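Local coordinates for protein CT_858 (PDB 3DOR), which is a secreted chlamydial protease that probably cleaves proteins as a serine-type endopeptidase, at residues G344-L352 with D400-D408; G491-V499 with C510-V518. All coordinates share one frame; numbering follows the deposited sequence.

Contact 1 (G344-L352 with D400-D408); sequences GSVLYLYAL and DNMEGYTVD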
# COMPACT_ATOMS: atom_id res chain seq x y z
N GLY B 344 15.08 10.20 -0.50
CA GLY B 344 14.11 9.81 0.50
C GLY B 344 12.89 10.70 0.62
O GLY B 344 12.18 10.94 -0.37
N SER B 345 12.65 11.20 1.83
CA SER B 345 11.50 12.05 2.12
C SER B 345 11.77 13.54 1.93
O SER B 345 12.68 14.10 2.54
CB SER B 345 11.02 11.79 3.56
OG SER B 345 9.95 12.66 3.91
N VAL B 346 10.95 14.17 1.09
CA VAL B 346 11.07 15.59 0.80
C VAL B 346 10.88 16.47 2.05
O VAL B 346 11.62 17.45 2.25
CB VAL B 346 10.03 16.02 -0.27
CG1 VAL B 346 10.23 17.48 -0.62
CG2 VAL B 346 10.18 15.16 -1.53
N LEU B 347 9.90 16.14 2.87
CA LEU B 347 9.64 16.94 4.07
C LEU B 347 10.82 16.87 5.04
O LEU B 347 11.16 17.87 5.68
CB LEU B 347 8.34 16.49 4.75
CG LEU B 347 7.03 16.75 3.97
CD1 LEU B 347 5.89 15.99 4.63
CD2 LEU B 347 6.73 18.26 3.93
N TYR B 348 11.43 15.70 5.15
CA TYR B 348 12.58 15.52 6.04
C TYR B 348 13.77 16.30 5.48
O TYR B 348 14.52 16.94 6.22
CB TYR B 348 12.93 14.04 6.14
CG TYR B 348 14.19 13.75 6.93
CD1 TYR B 348 14.25 14.00 8.30
CD2 TYR B 348 15.31 13.20 6.30
CE1 TYR B 348 15.40 13.69 9.04
CE2 TYR B 348 16.46 12.89 7.02
CZ TYR B 348 16.50 13.13 8.39
OH TYR B 348 17.61 12.78 9.12
N LEU B 349 13.94 16.24 4.16
CA LEU B 349 15.00 16.97 3.47
C LEU B 349 14.81 18.45 3.80
O LEU B 349 15.77 19.15 4.11
CB LEU B 349 14.89 16.74 1.96
CG LEU B 349 15.68 17.56 0.92
CD1 LEU B 349 15.08 18.91 0.79
CD2 LEU B 349 17.15 17.67 1.29
N TYR B 350 13.56 18.91 3.75
CA TYR B 350 13.24 20.31 4.04
C TYR B 350 13.54 20.68 5.49
O TYR B 350 13.97 21.79 5.76
CB TYR B 350 11.76 20.60 3.74
CG TYR B 350 11.42 20.69 2.26
CD1 TYR B 350 12.38 20.45 1.28
CD2 TYR B 350 10.13 21.03 1.84
CE1 TYR B 350 12.07 20.54 -0.08
CE2 TYR B 350 9.81 21.11 0.49
CZ TYR B 350 10.78 20.87 -0.46
OH TYR B 350 10.46 20.94 -1.80
N ALA B 351 13.32 19.76 6.42
CA ALA B 351 13.60 20.02 7.82
C ALA B 351 15.10 20.24 8.03
O ALA B 351 15.52 21.16 8.72
CB ALA B 351 13.12 18.86 8.68
N LEU B 352 15.92 19.39 7.42
CA LEU B 352 17.36 19.52 7.56
C LEU B 352 17.86 20.83 6.96
O LEU B 352 18.69 21.51 7.56
CB LEU B 352 18.06 18.33 6.90
CG LEU B 352 17.65 16.97 7.47
CD1 LEU B 352 18.67 15.91 7.03
CD2 LEU B 352 17.58 17.03 9.00
N ASP B 400 3.03 19.66 15.24
CA ASP B 400 4.02 20.70 15.48
C ASP B 400 5.06 20.77 14.37
O ASP B 400 5.66 21.82 14.14
CB ASP B 400 4.72 20.49 16.83
CG ASP B 400 3.78 20.73 18.03
OD1 ASP B 400 2.78 21.47 17.88
OD2 ASP B 400 4.05 20.18 19.11
N ASN B 401 5.27 19.66 13.68
CA ASN B 401 6.21 19.64 12.57
C ASN B 401 5.89 18.49 11.64
O ASN B 401 5.28 17.50 12.05
CB ASN B 401 7.66 19.49 13.07
CG ASN B 401 7.91 18.15 13.73
OD1 ASN B 401 8.08 18.07 14.95
ND2 ASN B 401 7.93 17.09 12.93
N MET B 402 6.29 18.63 10.39
CA MET B 402 6.06 17.59 9.39
C MET B 402 7.40 16.97 9.06
O MET B 402 8.19 17.51 8.28
CB MET B 402 5.40 18.19 8.15
CG MET B 402 3.96 18.63 8.40
SD MET B 402 3.31 19.71 7.12
CE MET B 402 2.86 18.46 5.85
N GLU B 403 7.65 15.82 9.69
CA GLU B 403 8.90 15.09 9.53
C GLU B 403 10.10 15.98 9.82
O GLU B 403 11.13 15.92 9.13
CB GLU B 403 8.99 14.46 8.14
CG GLU B 403 7.95 13.36 7.95
CD GLU B 403 8.10 12.60 6.65
OE1 GLU B 403 9.19 12.01 6.42
OE2 GLU B 403 7.13 12.57 5.86
N GLY B 404 9.94 16.81 10.84
CA GLY B 404 11.00 17.71 11.25
C GLY B 404 10.76 19.15 10.85
O GLY B 404 11.22 20.07 11.54
N TYR B 405 10.05 19.38 9.75
CA TYR B 405 9.82 20.75 9.31
C TYR B 405 8.78 21.45 10.17
O TYR B 405 7.65 20.99 10.32
CB TYR B 405 9.38 20.78 7.85
CG TYR B 405 9.53 22.15 7.23
CD1 TYR B 405 10.74 22.56 6.67
CD2 TYR B 405 8.46 23.04 7.21
CE1 TYR B 405 10.88 23.83 6.10
CE2 TYR B 405 8.59 24.32 6.64
CZ TYR B 405 9.80 24.70 6.09
OH TYR B 405 9.94 25.95 5.53
N THR B 406 9.18 22.59 10.74
CA THR B 406 8.33 23.36 11.63
C THR B 406 7.02 23.82 10.99
O THR B 406 7.03 24.43 9.92
CB THR B 406 9.08 24.60 12.17
OG1 THR B 406 10.31 24.19 12.78
CG2 THR B 406 8.21 25.33 13.19
N VAL B 407 5.90 23.51 11.64
CA VAL B 407 4.59 23.90 11.11
C VAL B 407 4.23 25.34 11.51
O VAL B 407 4.37 25.73 12.67
CB VAL B 407 3.47 22.93 11.57
CG1 VAL B 407 2.09 23.51 11.25
CG2 VAL B 407 3.65 21.59 10.84
N ASP B 408 3.76 26.08 10.51
CA ASP B 408 3.39 27.49 10.62
C ASP B 408 2.08 27.77 9.91
O ASP B 408 1.53 26.89 9.26
CB ASP B 408 4.47 28.33 9.93
CG ASP B 408 5.10 29.31 10.84
OD1 ASP B 408 6.00 30.05 10.39
OD2 ASP B 408 4.69 29.34 12.02
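Glu403 reaches from the tip of a small hairpin to Ser345, at the N-cap position of helix 346-354. Glu403 CB packs on Leu347 CB at 4.0 Å. CG stands anti to the carbonyl carbon (chi1 -67°) and the chain then runs extended, which carries the carboxylate to the helix start. There Glu403 OE1 accepts a hydrogen bond from Ser345 OG at 2.7 Å. The hydroxyl comes from above the carboxylate plane, 46° out of it. Trp303 NE1 gives OE1 a second hydrogen bond, so two donors fix this oxygen. Glu403 OE2 lies 3.8 Å from the CD1 methyl of Leu347. That methyl also meets the bent end of Met402, Leu347 CD1 to Met402 CE at 4.1 Å.

The hairpin backbone is pressed against the helix. Ala351 CB is 3.2 Å from Gly404 C. The Glu403 carbonyl O receives a CA-H contact from Tyr348 CA at 3.4 Å and lies at the edge of the Tyr348 ring. Tyr405 turns its own ring edge to Tyr350 O, while its OH is hydrogen-bonded to His446 N. Met402 to Tyr405 form a type I' turn, common in two-residue beta hairpins, here docked on the first turns of a helix.

Contact 2 (G491-V499 with C510-V518); sequences GAGGFVFNV and CSLTGSLAV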
# COMPACT_ATOMS: atom_id res chain seq x y z
N GLY B 491 20.86 12.61 -10.87
CA GLY B 491 19.79 13.20 -11.63
C GLY B 491 18.48 12.43 -11.64
O GLY B 491 17.97 12.06 -12.71
N ALA B 492 17.96 12.12 -10.46
CA ALA B 492 16.67 11.45 -10.36
C ALA B 492 15.80 12.66 -10.00
O ALA B 492 15.47 12.87 -8.83
CB ALA B 492 16.67 10.41 -9.24
N GLY B 493 15.48 13.46 -11.01
CA GLY B 493 14.74 14.69 -10.81
C GLY B 493 13.23 14.73 -10.78
O GLY B 493 12.62 15.55 -11.48
N GLY B 494 12.62 13.88 -9.97
CA GLY B 494 11.17 13.85 -9.85
C GLY B 494 10.83 12.94 -8.68
O GLY B 494 11.68 12.16 -8.24
N PHE B 495 9.60 13.01 -8.17
CA PHE B 495 9.24 12.15 -7.05
C PHE B 495 8.83 10.78 -7.57
O PHE B 495 8.27 10.67 -8.66
CB PHE B 495 8.12 12.79 -6.20
CG PHE B 495 6.74 12.69 -6.80
CD1 PHE B 495 6.00 11.51 -6.69
CD2 PHE B 495 6.15 13.78 -7.44
CE1 PHE B 495 4.70 11.43 -7.20
CE2 PHE B 495 4.85 13.71 -7.96
CZ PHE B 495 4.12 12.53 -7.84
N VAL B 496 9.13 9.74 -6.79
CA VAL B 496 8.77 8.37 -7.17
C VAL B 496 7.44 7.94 -6.60
O VAL B 496 6.96 8.51 -5.65
CB VAL B 496 9.76 7.29 -6.67
CG1 VAL B 496 10.82 7.08 -7.66
CG2 VAL B 496 10.32 7.67 -5.31
N PHE B 497 6.88 6.90 -7.21
CA PHE B 497 5.64 6.31 -6.75
C PHE B 497 5.68 4.87 -7.25
O PHE B 497 6.26 4.60 -8.29
CB PHE B 497 4.42 7.09 -7.25
CG PHE B 497 4.15 6.96 -8.73
CD1 PHE B 497 3.37 5.92 -9.23
CD2 PHE B 497 4.63 7.92 -9.62
CE1 PHE B 497 3.07 5.84 -10.60
CE2 PHE B 497 4.34 7.85 -10.98
CZ PHE B 497 3.56 6.81 -11.47
N ASN B 498 5.12 3.95 -6.47
CA ASN B 498 5.14 2.55 -6.84
C ASN B 498 3.78 2.01 -7.24
O ASN B 498 2.74 2.44 -6.73
CB ASN B 498 5.69 1.71 -5.68
CG ASN B 498 7.09 2.12 -5.28
OD1 ASN B 498 8.04 1.91 -6.03
ND2 ASN B 498 7.23 2.70 -4.10
N VAL B 499 3.80 1.06 -8.17
CA VAL B 499 2.59 0.44 -8.64
C VAL B 499 2.69 -1.07 -8.46
O VAL B 499 3.73 -1.66 -8.74
CB VAL B 499 2.35 0.76 -10.14
CG1 VAL B 499 1.07 0.09 -10.62
CG2 VAL B 499 2.26 2.27 -10.33
N CYS B 510 6.56 -1.74 -9.94
CA CYS B 510 7.15 -0.98 -11.00
C CYS B 510 7.13 0.43 -10.44
O CYS B 510 6.07 0.98 -10.18
CB CYS B 510 6.32 -1.01 -12.28
SG CYS B 510 7.04 0.07 -13.53
N SER B 511 8.31 0.99 -10.19
CA SER B 511 8.38 2.34 -9.66
C SER B 511 8.48 3.26 -10.87
O SER B 511 9.15 2.93 -11.85
CB SER B 511 9.59 2.51 -8.75
OG SER B 511 10.79 2.18 -9.42
N LEU B 512 7.79 4.39 -10.80
CA LEU B 512 7.78 5.37 -11.88
C LEU B 512 7.96 6.77 -11.30
O LEU B 512 7.96 6.94 -10.09
CB LEU B 512 6.45 5.28 -12.66
CG LEU B 512 6.25 3.96 -13.42
CD1 LEU B 512 4.83 3.87 -13.95
CD2 LEU B 512 7.28 3.85 -14.55
N THR B 513 8.09 7.75 -12.19
CA THR B 513 8.31 9.14 -11.79
C THR B 513 7.11 10.01 -12.13
O THR B 513 6.69 10.07 -13.28
CB THR B 513 9.57 9.68 -12.50
OG1 THR B 513 10.64 8.77 -12.24
CG2 THR B 513 9.94 11.08 -12.01
N GLY B 514 6.56 10.67 -11.11
CA GLY B 514 5.38 11.49 -11.30
C GLY B 514 5.56 12.98 -11.48
O GLY B 514 4.57 13.72 -11.52
N SER B 515 6.80 13.44 -11.60
CA SER B 515 7.04 14.87 -11.80
C SER B 515 8.42 15.15 -12.36
O SER B 515 9.28 14.27 -12.40
CB SER B 515 6.91 15.60 -10.47
OG SER B 515 8.04 15.32 -9.67
N LEU B 516 8.62 16.39 -12.81
CA LEU B 516 9.91 16.83 -13.32
C LEU B 516 10.27 18.10 -12.57
O LEU B 516 9.59 19.12 -12.70
CB LEU B 516 9.87 17.14 -14.81
CG LEU B 516 10.13 16.03 -15.82
CD1 LEU B 516 10.14 16.64 -17.22
CD2 LEU B 516 11.46 15.34 -15.53
N ALA B 517 11.31 18.04 -11.76
CA ALA B 517 11.74 19.21 -11.02
C ALA B 517 12.43 20.19 -11.96
O ALA B 517 13.11 19.78 -12.92
CB ALA B 517 12.70 18.81 -9.92
N VAL B 518 12.24 21.48 -11.69
CA VAL B 518 12.85 22.54 -12.48
C VAL B 518 13.56 23.50 -11.53
O VAL B 518 12.96 23.97 -10.57
CB VAL B 518 11.79 23.36 -13.25
CG1 VAL B 518 12.48 24.38 -14.13
CG2 VAL B 518 10.92 22.43 -14.09
O HOH W 1 13.83 17.21 -13.45
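Phe497 and Leu512 face each other as a hydrogen-bonded antiparallel pair. Phe497 N gives a hydrogen bond to Leu512 O at 3.1 Å. Leu512 N returns a hydrogen bond to Phe497 O at 2.9 Å, nearly straight at 169°. The Phe497 ring reaches across the neighbouring strand because its CG sits between the backbone N and the carbonyl carbon (chi1 70°). One ring face lies over Leu512 CA, and Phe497 CZ touches Leu512 CB at 3.5 Å. Gly514 N lies in the ring plane, at the edge. Lys21 makes a cation-pi contact with this ring, and Leu512 packs on Leu17 and Leu18 of helix 2-20.

Phe495 grips the place where the partner strand breaks. Gly514 CA sits over one face of its ring, a CH-pi contact 4.1 Å from the Phe495 centroid. Gly514 N is hydrogen-bonded to Phe495 O at 3.0 Å. Phe495 N instead uses a side chain, donating to Ser515 OG at 3.2 Å. That hydroxyl is also hydrogen-bonded to His366 ND1. Further on, Gly493 O takes Ala517 N and a water that also donates to Ala517 O. The chemistry implies a pairing set chiefly by the backbone, with a serine hydroxyl taking over as acceptor beside the break.

Both segments of contact 1 precede both of contact 2 in the sequence. The centres of the contacts are about 20 Å apart and their nearest atoms about 6 Å. Both belong to the part of the chain related to the S41 peptidases. Contact 1 joins helix 346-354 to a separate two-stranded hairpin. Contact 2 is part of a five-stranded antiparallel sheet. Strand 361-368, which follows helix 346-354, pairs with strand 507-518. Helix 468-478 is a second tie: Leu349 packs on its Cys468 and Phe472, and its Asp470 binds the backbone N of Gly491 and Ala492. The two sites are thus joined through shared neighbours. Contact 2 also lies at the dimer interface, where Val499 packs on Pro502 of the second subunit.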